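Long-range contacts in putative S41 protease (Bacteroides fragilis NCTC 9343, PDB 3K50), which is a putative peptidase assigned to family S41, with neither its proteolytic activity nor its substrate established: residues E69-G75 / M165-L171; Y191-F197 / R232-S238. All blocks are in the same frame, centred on the assembly; numbering follows the deposited sequence.

Interaction 1. Residues E69-G75 / M165-L171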
loop_
_atom_site.group_PDB
_atom_site.type_symbol
_atom_site.label_atom_id
_atom_site.label_comp_id
_atom_site.label_asym_id
_atom_site.label_seq_id
_atom_site.Cartn_x
_atom_site.Cartn_y
_atom_site.Cartn_z
ATOM N N GLU A 69 -12.809 -6.345 -15.175
ATOM C CA GLU A 69 -12.449 -7.102 -13.985
ATOM C C GLU A 69 -10.953 -6.979 -13.812
ATOM O O GLU A 69 -10.277 -6.560 -14.750
ATOM C CB GLU A 69 -12.849 -8.571 -14.133
ATOM C CG GLU A 69 -12.153 -9.319 -15.247
ATOM C CD GLU A 69 -12.553 -10.802 -15.331
ATOM O OE1 GLU A 69 -13.420 -11.272 -14.548
ATOM O OE2 GLU A 69 -11.979 -11.507 -16.190
ATOM N N PRO A 70 -10.423 -7.273 -12.609
ATOM C CA PRO A 70 -8.947 -7.256 -12.499
ATOM C C PRO A 70 -8.250 -8.235 -13.456
ATOM O O PRO A 70 -8.756 -9.342 -13.720
ATOM C CB PRO A 70 -8.690 -7.644 -11.024
ATOM C CG PRO A 70 -9.958 -7.232 -10.286
ATOM C CD PRO A 70 -11.076 -7.519 -11.296
ATOM N N ILE A 71 -7.099 -7.827 -13.978
ATOM C CA ILE A 71 -6.349 -8.672 -14.890
ATOM C C ILE A 71 -6.129 -9.998 -14.165
ATOM O O ILE A 71 -5.780 -10.001 -12.987
ATOM C CB ILE A 71 -4.999 -8.049 -15.253
ATOM C CG1 ILE A 71 -5.188 -6.778 -16.099
ATOM C CG2 ILE A 71 -4.177 -9.062 -16.060
ATOM C CD1 ILE A 71 -4.021 -5.793 -16.073
ATOM N N PRO A 72 -6.394 -11.126 -14.818
ATOM C CA PRO A 72 -6.184 -12.410 -14.096
ATOM C C PRO A 72 -4.760 -12.621 -13.611
ATOM O O PRO A 72 -3.807 -12.129 -14.228
ATOM C CB PRO A 72 -6.572 -13.480 -15.116
ATOM C CG PRO A 72 -7.370 -12.783 -16.152
ATOM C CD PRO A 72 -6.940 -11.331 -16.173
ATOM N N SER A 73 -4.618 -13.346 -12.500
ATOM C CA SER A 73 -3.287 -13.571 -11.890
ATOM C C SER A 73 -3.324 -14.768 -10.980
ATOM O O SER A 73 -4.404 -15.294 -10.703
ATOM C CB SER A 73 -2.792 -12.341 -11.106
ATOM O OG SER A 73 -3.545 -12.086 -9.927
ATOM N N TYR A 74 -2.133 -15.227 -10.575
ATOM C CA TYR A 74 -2.010 -16.410 -9.700
ATOM C C TYR A 74 -2.227 -16.062 -8.206
ATOM O O TYR A 74 -2.490 -16.937 -7.386
ATOM C CB TYR A 74 -0.649 -17.051 -9.897
ATOM C CG TYR A 74 -0.467 -17.821 -11.208
ATOM C CD1 TYR A 74 -1.245 -18.952 -11.507
ATOM C CD2 TYR A 74 0.525 -17.467 -12.088
ATOM C CE1 TYR A 74 -1.061 -19.675 -12.717
ATOM C CE2 TYR A 74 0.759 -18.190 -13.259
ATOM C CZ TYR A 74 -0.029 -19.281 -13.568
ATOM O OH TYR A 74 0.236 -19.942 -14.715
ATOM N N GLY A 75 -2.101 -14.785 -7.876
ATOM C CA GLY A 75 -2.361 -14.285 -6.547
ATOM C C GLY A 75 -1.126 -14.147 -5.677
ATOM O O GLY A 75 -1.257 -14.168 -4.445
HETATM N N MSE A 165 0.029 -25.578 -8.985
HETATM C CA MSE A 165 -0.657 -24.305 -8.861
HETATM C C MSE A 165 -1.734 -24.215 -9.928
HETATM O O MSE A 165 -1.439 -24.330 -11.114
HETATM C CB MSE A 165 0.292 -23.112 -9.010
HETATM C CG MSE A 165 -0.397 -21.835 -8.674
HETATM SE SE MSE A 165 0.799 -20.381 -8.443
HETATM C CE MSE A 165 1.655 -20.403 -10.185
ATOM N N PRO A 166 -2.987 -23.963 -9.520
ATOM C CA PRO A 166 -4.038 -23.890 -10.542
ATOM C C PRO A 166 -3.885 -22.682 -11.458
ATOM O O PRO A 166 -3.074 -21.775 -11.169
ATOM C CB PRO A 166 -5.347 -23.800 -9.726
ATOM C CG PRO A 166 -4.981 -23.978 -8.301
ATOM C CD PRO A 166 -3.498 -23.749 -8.159
ATOM N N ALA A 167 -4.654 -22.672 -12.556
ATOM C CA ALA A 167 -4.588 -21.600 -13.543
ATOM C C ALA A 167 -4.974 -20.272 -12.924
ATOM O O ALA A 167 -5.798 -20.212 -11.998
ATOM C CB ALA A 167 -5.478 -21.910 -14.775
ATOM N N SER A 168 -4.363 -19.203 -13.426
ATOM C CA SER A 168 -4.687 -17.883 -12.942
ATOM C C SER A 168 -6.152 -17.509 -13.145
ATOM O O SER A 168 -6.839 -18.089 -13.967
ATOM C CB SER A 168 -3.814 -16.848 -13.630
ATOM O OG SER A 168 -3.836 -16.983 -15.026
ATOM N N ARG A 169 -6.631 -16.529 -12.393
ATOM C CA ARG A 169 -8.012 -16.077 -12.546
ATOM C C ARG A 169 -8.107 -14.688 -12.003
ATOM O O ARG A 169 -7.149 -14.226 -11.447
ATOM C CB ARG A 169 -9.012 -17.035 -11.904
ATOM C CG ARG A 169 -8.863 -17.251 -10.465
ATOM C CD ARG A 169 -9.696 -18.455 -10.072
ATOM N NE ARG A 169 -9.595 -18.558 -8.633
ATOM C CZ ARG A 169 -9.028 -19.537 -7.934
ATOM N NH1 ARG A 169 -8.530 -20.660 -8.468
ATOM N NH2 ARG A 169 -9.028 -19.390 -6.639
ATOM N N SER A 170 -9.211 -13.993 -12.287
ATOM C CA SER A 170 -9.389 -12.608 -11.863
ATOM C C SER A 170 -9.656 -12.608 -10.357
ATOM O O SER A 170 -10.617 -13.236 -9.916
ATOM C CB SER A 170 -10.561 -11.966 -12.630
ATOM O OG SER A 170 -10.716 -10.606 -12.221
ATOM N N LEU A 171 -8.828 -11.919 -9.577
ATOM C CA LEU A 171 -8.932 -11.952 -8.102
ATOM C C LEU A 171 -9.219 -10.604 -7.469
ATOM O O LEU A 171 -8.854 -9.546 -7.991
ATOM C CB LEU A 171 -7.609 -12.428 -7.492
ATOM C CG LEU A 171 -7.083 -13.788 -7.953
ATOM C CD1 LEU A 171 -5.628 -13.953 -7.520
ATOM C CD2 LEU A 171 -7.970 -14.946 -7.496
HETATM O O HOH W 1 -6.350 -10.848 -10.512
#

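Interaction 2. Residues Y191-F197 / R232-S238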
loop_
_atom_site.group_PDB
_atom_site.type_symbol
_atom_site.label_atom_id
_atom_site.label_comp_id
_atom_site.label_asym_id
_atom_site.label_seq_id
_atom_site.Cartn_x
_atom_site.Cartn_y
_atom_site.Cartn_z
ATOM N N TYR A 191 -1.654 -6.643 16.075
ATOM C CA TYR A 191 -0.892 -6.577 14.820
ATOM C C TYR A 191 -1.907 -6.562 13.663
ATOM O O TYR A 191 -2.776 -7.441 13.565
ATOM C CB TYR A 191 0.076 -7.771 14.657
ATOM C CG TYR A 191 0.672 -7.851 13.260
ATOM C CD1 TYR A 191 1.685 -6.979 12.879
ATOM C CD2 TYR A 191 0.223 -8.768 12.340
ATOM C CE1 TYR A 191 2.247 -7.016 11.627
ATOM C CE2 TYR A 191 0.761 -8.801 11.039
ATOM C CZ TYR A 191 1.764 -7.940 10.707
ATOM O OH TYR A 191 2.288 -7.931 9.471
ATOM N N LEU A 192 -1.799 -5.566 12.816
ATOM C CA LEU A 192 -2.641 -5.479 11.648
ATOM C C LEU A 192 -1.862 -5.196 10.379
ATOM O O LEU A 192 -1.232 -4.159 10.259
ATOM C CB LEU A 192 -3.684 -4.366 11.834
ATOM C CG LEU A 192 -4.693 -4.051 10.720
ATOM C CD1 LEU A 192 -5.693 -5.198 10.573
ATOM C CD2 LEU A 192 -5.416 -2.789 11.021
HETATM N N MSE A 193 -1.981 -6.115 9.425
HETATM C CA MSE A 193 -1.458 -5.955 8.070
HETATM C C MSE A 193 -2.642 -5.448 7.202
HETATM O O MSE A 193 -3.495 -6.229 6.812
HETATM C CB MSE A 193 -0.857 -7.263 7.572
HETATM C CG MSE A 193 0.089 -7.111 6.448
HETATM SE SE MSE A 193 -0.495 -6.260 4.772
HETATM C CE MSE A 193 1.289 -6.207 3.953
ATOM N N TYR A 194 -2.682 -4.120 6.976
ATOM C CA TYR A 194 -3.771 -3.422 6.275
ATOM C C TYR A 194 -3.202 -2.924 4.973
ATOM O O TYR A 194 -2.354 -2.032 4.969
ATOM C CB TYR A 194 -4.272 -2.240 7.104
ATOM C CG TYR A 194 -5.451 -1.470 6.502
ATOM C CD1 TYR A 194 -6.680 -2.040 6.412
ATOM C CD2 TYR A 194 -5.327 -0.137 6.132
ATOM C CE1 TYR A 194 -7.807 -1.311 5.898
ATOM C CE2 TYR A 194 -6.413 0.603 5.627
ATOM C CZ TYR A 194 -7.640 0.019 5.524
ATOM O OH TYR A 194 -8.709 0.735 5.045
ATOM N N ASN A 195 -3.665 -3.475 3.860
ATOM C CA ASN A 195 -2.915 -3.268 2.597
ATOM C C ASN A 195 -3.441 -2.255 1.600
ATOM O O ASN A 195 -2.770 -1.985 0.636
ATOM C CB ASN A 195 -2.726 -4.634 1.894
ATOM C CG ASN A 195 -1.434 -4.705 1.073
ATOM O OD1 ASN A 195 -0.396 -4.276 1.527
ATOM N ND2 ASN A 195 -1.526 -5.203 -0.143
ATOM N N GLU A 196 -4.618 -1.688 1.844
ATOM C CA GLU A 196 -5.204 -0.767 0.909
ATOM C C GLU A 196 -6.311 -0.003 1.595
ATOM O O GLU A 196 -7.113 -0.589 2.303
ATOM C CB GLU A 196 -5.783 -1.533 -0.301
ATOM C CG GLU A 196 -6.168 -0.658 -1.386
ATOM C CD GLU A 196 -6.874 -1.365 -2.535
ATOM O OE1 GLU A 196 -7.225 -2.558 -2.428
ATOM O OE2 GLU A 196 -7.090 -0.680 -3.552
ATOM N N PHE A 197 -6.315 1.325 1.425
ATOM C CA PHE A 197 -7.387 2.151 1.972
ATOM C C PHE A 197 -8.569 2.107 0.991
ATOM O O PHE A 197 -8.776 3.017 0.168
ATOM C CB PHE A 197 -6.889 3.588 2.227
ATOM C CG PHE A 197 -5.881 3.680 3.357
ATOM C CD1 PHE A 197 -4.588 3.318 3.162
ATOM C CD2 PHE A 197 -6.255 4.130 4.608
ATOM C CE1 PHE A 197 -3.672 3.370 4.202
ATOM C CE2 PHE A 197 -5.350 4.185 5.648
ATOM C CZ PHE A 197 -4.054 3.790 5.443
ATOM N N ARG A 232 3.441 -1.780 4.993
ATOM C CA ARG A 232 4.611 -1.851 4.132
ATOM C C ARG A 232 4.404 -1.861 2.620
ATOM O O ARG A 232 5.311 -1.426 1.891
ATOM C CB ARG A 232 5.521 -3.033 4.535
ATOM C CG ARG A 232 5.063 -4.389 4.073
ATOM C CD ARG A 232 6.031 -5.438 4.574
ATOM N NE ARG A 232 5.823 -5.737 5.982
ATOM C CZ ARG A 232 6.602 -6.518 6.737
ATOM N NH1 ARG A 232 7.744 -7.026 6.267
ATOM N NH2 ARG A 232 6.258 -6.731 8.014
ATOM N N TYR A 233 3.300 -2.422 2.154
ATOM C CA TYR A 233 3.026 -2.504 0.757
ATOM C C TYR A 233 1.768 -1.735 0.434
ATOM O O TYR A 233 1.223 -1.906 -0.646
ATOM C CB TYR A 233 2.849 -3.992 0.296
ATOM C CG TYR A 233 3.998 -4.894 0.546
ATOM C CD1 TYR A 233 5.324 -4.447 0.369
ATOM C CD2 TYR A 233 3.792 -6.274 0.852
ATOM C CE1 TYR A 233 6.353 -5.266 0.634
ATOM C CE2 TYR A 233 4.860 -7.117 1.054
ATOM C CZ TYR A 233 6.132 -6.601 0.947
ATOM O OH TYR A 233 7.210 -7.422 1.206
ATOM N N ASN A 234 1.344 -0.850 1.324
ATOM C CA ASN A 234 0.105 -0.077 1.145
ATOM C C ASN A 234 0.303 1.209 0.305
ATOM O O ASN A 234 0.898 2.193 0.753
ATOM C CB ASN A 234 -0.478 0.244 2.516
ATOM C CG ASN A 234 -1.904 0.756 2.434
ATOM O OD1 ASN A 234 -2.223 1.574 1.562
ATOM N ND2 ASN A 234 -2.760 0.319 3.380
ATOM N N THR A 235 -0.210 1.189 -0.930
ATOM C CA THR A 235 0.016 2.270 -1.901
ATOM C C THR A 235 -1.038 3.391 -1.787
ATOM O O THR A 235 -1.059 4.338 -2.586
ATOM C CB THR A 235 0.048 1.719 -3.344
ATOM O OG1 THR A 235 -1.260 1.306 -3.717
ATOM C CG2 THR A 235 1.036 0.545 -3.511
ATOM N N GLY A 236 -1.959 3.233 -0.842
ATOM C CA GLY A 236 -2.879 4.299 -0.472
ATOM C C GLY A 236 -4.324 4.009 -0.758
ATOM O O GLY A 236 -4.786 2.837 -0.697
ATOM N N GLY A 237 -5.037 5.081 -1.100
ATOM C CA GLY A 237 -6.461 4.981 -1.386
ATOM C C GLY A 237 -7.291 6.114 -0.801
ATOM O O GLY A 237 -6.934 7.286 -0.936
ATOM N N SER A 238 -8.396 5.761 -0.136
ATOM C CA SER A 238 -9.395 6.710 0.346
ATOM C C SER A 238 -9.093 7.322 1.711
ATOM O O SER A 238 -8.763 6.604 2.665
ATOM C CB SER A 238 -10.781 6.001 0.396
ATOM O OG SER A 238 -11.644 6.522 1.431
HETATM O O HOH W 2 0.790 -3.045 3.684
HETATM O O HOH W 3 -2.072 -1.246 -1.773
#

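Interaction 1. Residues E69-G75 / M165-L171
Tyr74 is clamped between the selenomethionine Met165 and Ser168, and it carries one end of this contact. CB lies beside Met165 SE at 3.9 Å. With CG anti to the carbonyl carbon (chi1 -74°), the ring then slides under the methyl group: Met165 CE sits 3.5 Å from the centroid of the Tyr74 ring and nearly on its normal, a CH-pi contact, while SE approaches obliquely in a Met-aromatic arrangement. The bend of the Met165 chain at its last torsion (chi3 58°) turns CE over the ring centre. On the opposite face Ser168 CB lies offset toward the rim, 4.1 Å from that centroid. CD1 and CE1 form the edge that meets Pro166 O, which lies in the ring plane, 3.3 Å from CE1; this carbonyl oxygen is buried, with no hydrogen-bond partner in the model. At the far end, OH is held by Ser134 O.

Next to the ring the backbones join in a single antiparallel hydrogen-bonded pair. Ser73 N gives a nearly straight bond to Arg169 O (2.9 Å, 168°), and Arg169 N returns one to Ser73 O. Further along, Ser170 OG bonds Pro70 O at 2.8 Å, in the carbonyl plane on a lone pair. A water ties Ile71 O and Leu171 N together, and Leu171 CD1 presses closely on Gly75 CA, 3.4 Å away. Arg169 NH2 forms a salt bridge with Glu105 of helix 102-105.

One segment leads into strand 76-82 and the other leaves strand 154-165, the two outermost strands of the five-stranded antiparallel sheet. The bridge thus joins the connections into and out of the two edge strands of this sheet, which is consistent with a PDZ-like domain.

Interaction 2. Residues Y191-F197 / R232-S238
With its CG anti to the backbone N (chi1 -167°), Asn234 reaches across to the end of strand 187-194, while Phe197, CG anti to the carbonyl carbon (chi1 -69°), brings its ring edge to the amide. Asn234 ND2 donates to Tyr194 O (2.9 Å, 157°), which lies near the amide plane although the donor stands above the carbonyl plane. OD1 faces the ring edge, in plane, 3.3 Å from Phe197 CD1, and accepts from Gly236 N, closing an Asx turn. Both polar ends of the amide thus have partners, which fixes its rotation. Tyr194 CE2 covers one face of the Phe197 ring, and Ala305 and Val308 of helix 304-312 also pack on this phenylalanine.

Phe197 N then bonds Gly236 O at 3.0 Å, and Ser238 N gives an almost straight bond to Phe197 O at 2.8 Å. Asn195 OD1 reaches Tyr233 N through a water. Ser238, in turn, is the N-cap of helix 239-249.

Parallel strands 187-194 and 226-230, with helix 207-221 between them, make a beta-alpha-beta crossover. The Asn-Thr-Gly-Gly loop beyond it is consistent with the glycine-rich loop that contributes to the oxyanion hole in S41 relatives.

Interactions 1 and 2 follow one another along the chain without touching: their centres are 21 Å apart and their nearest atoms about 9 Å. Residues 165-171 lead into strand 176-184, which pairs with strand 187-194, so the chain passes from interaction 1 into the mixed sheet that carries interaction 2. The PDZ region also reaches back: Tyr233 OH is hydrogen-bonded to Glu372 and to Arg110, the latter from that region. A glycerol, probably from the crystallisation liquor, lies about 4 Å from the Tyr233 side chain and may mark a pocket near the probable active-site region of the S41 fold.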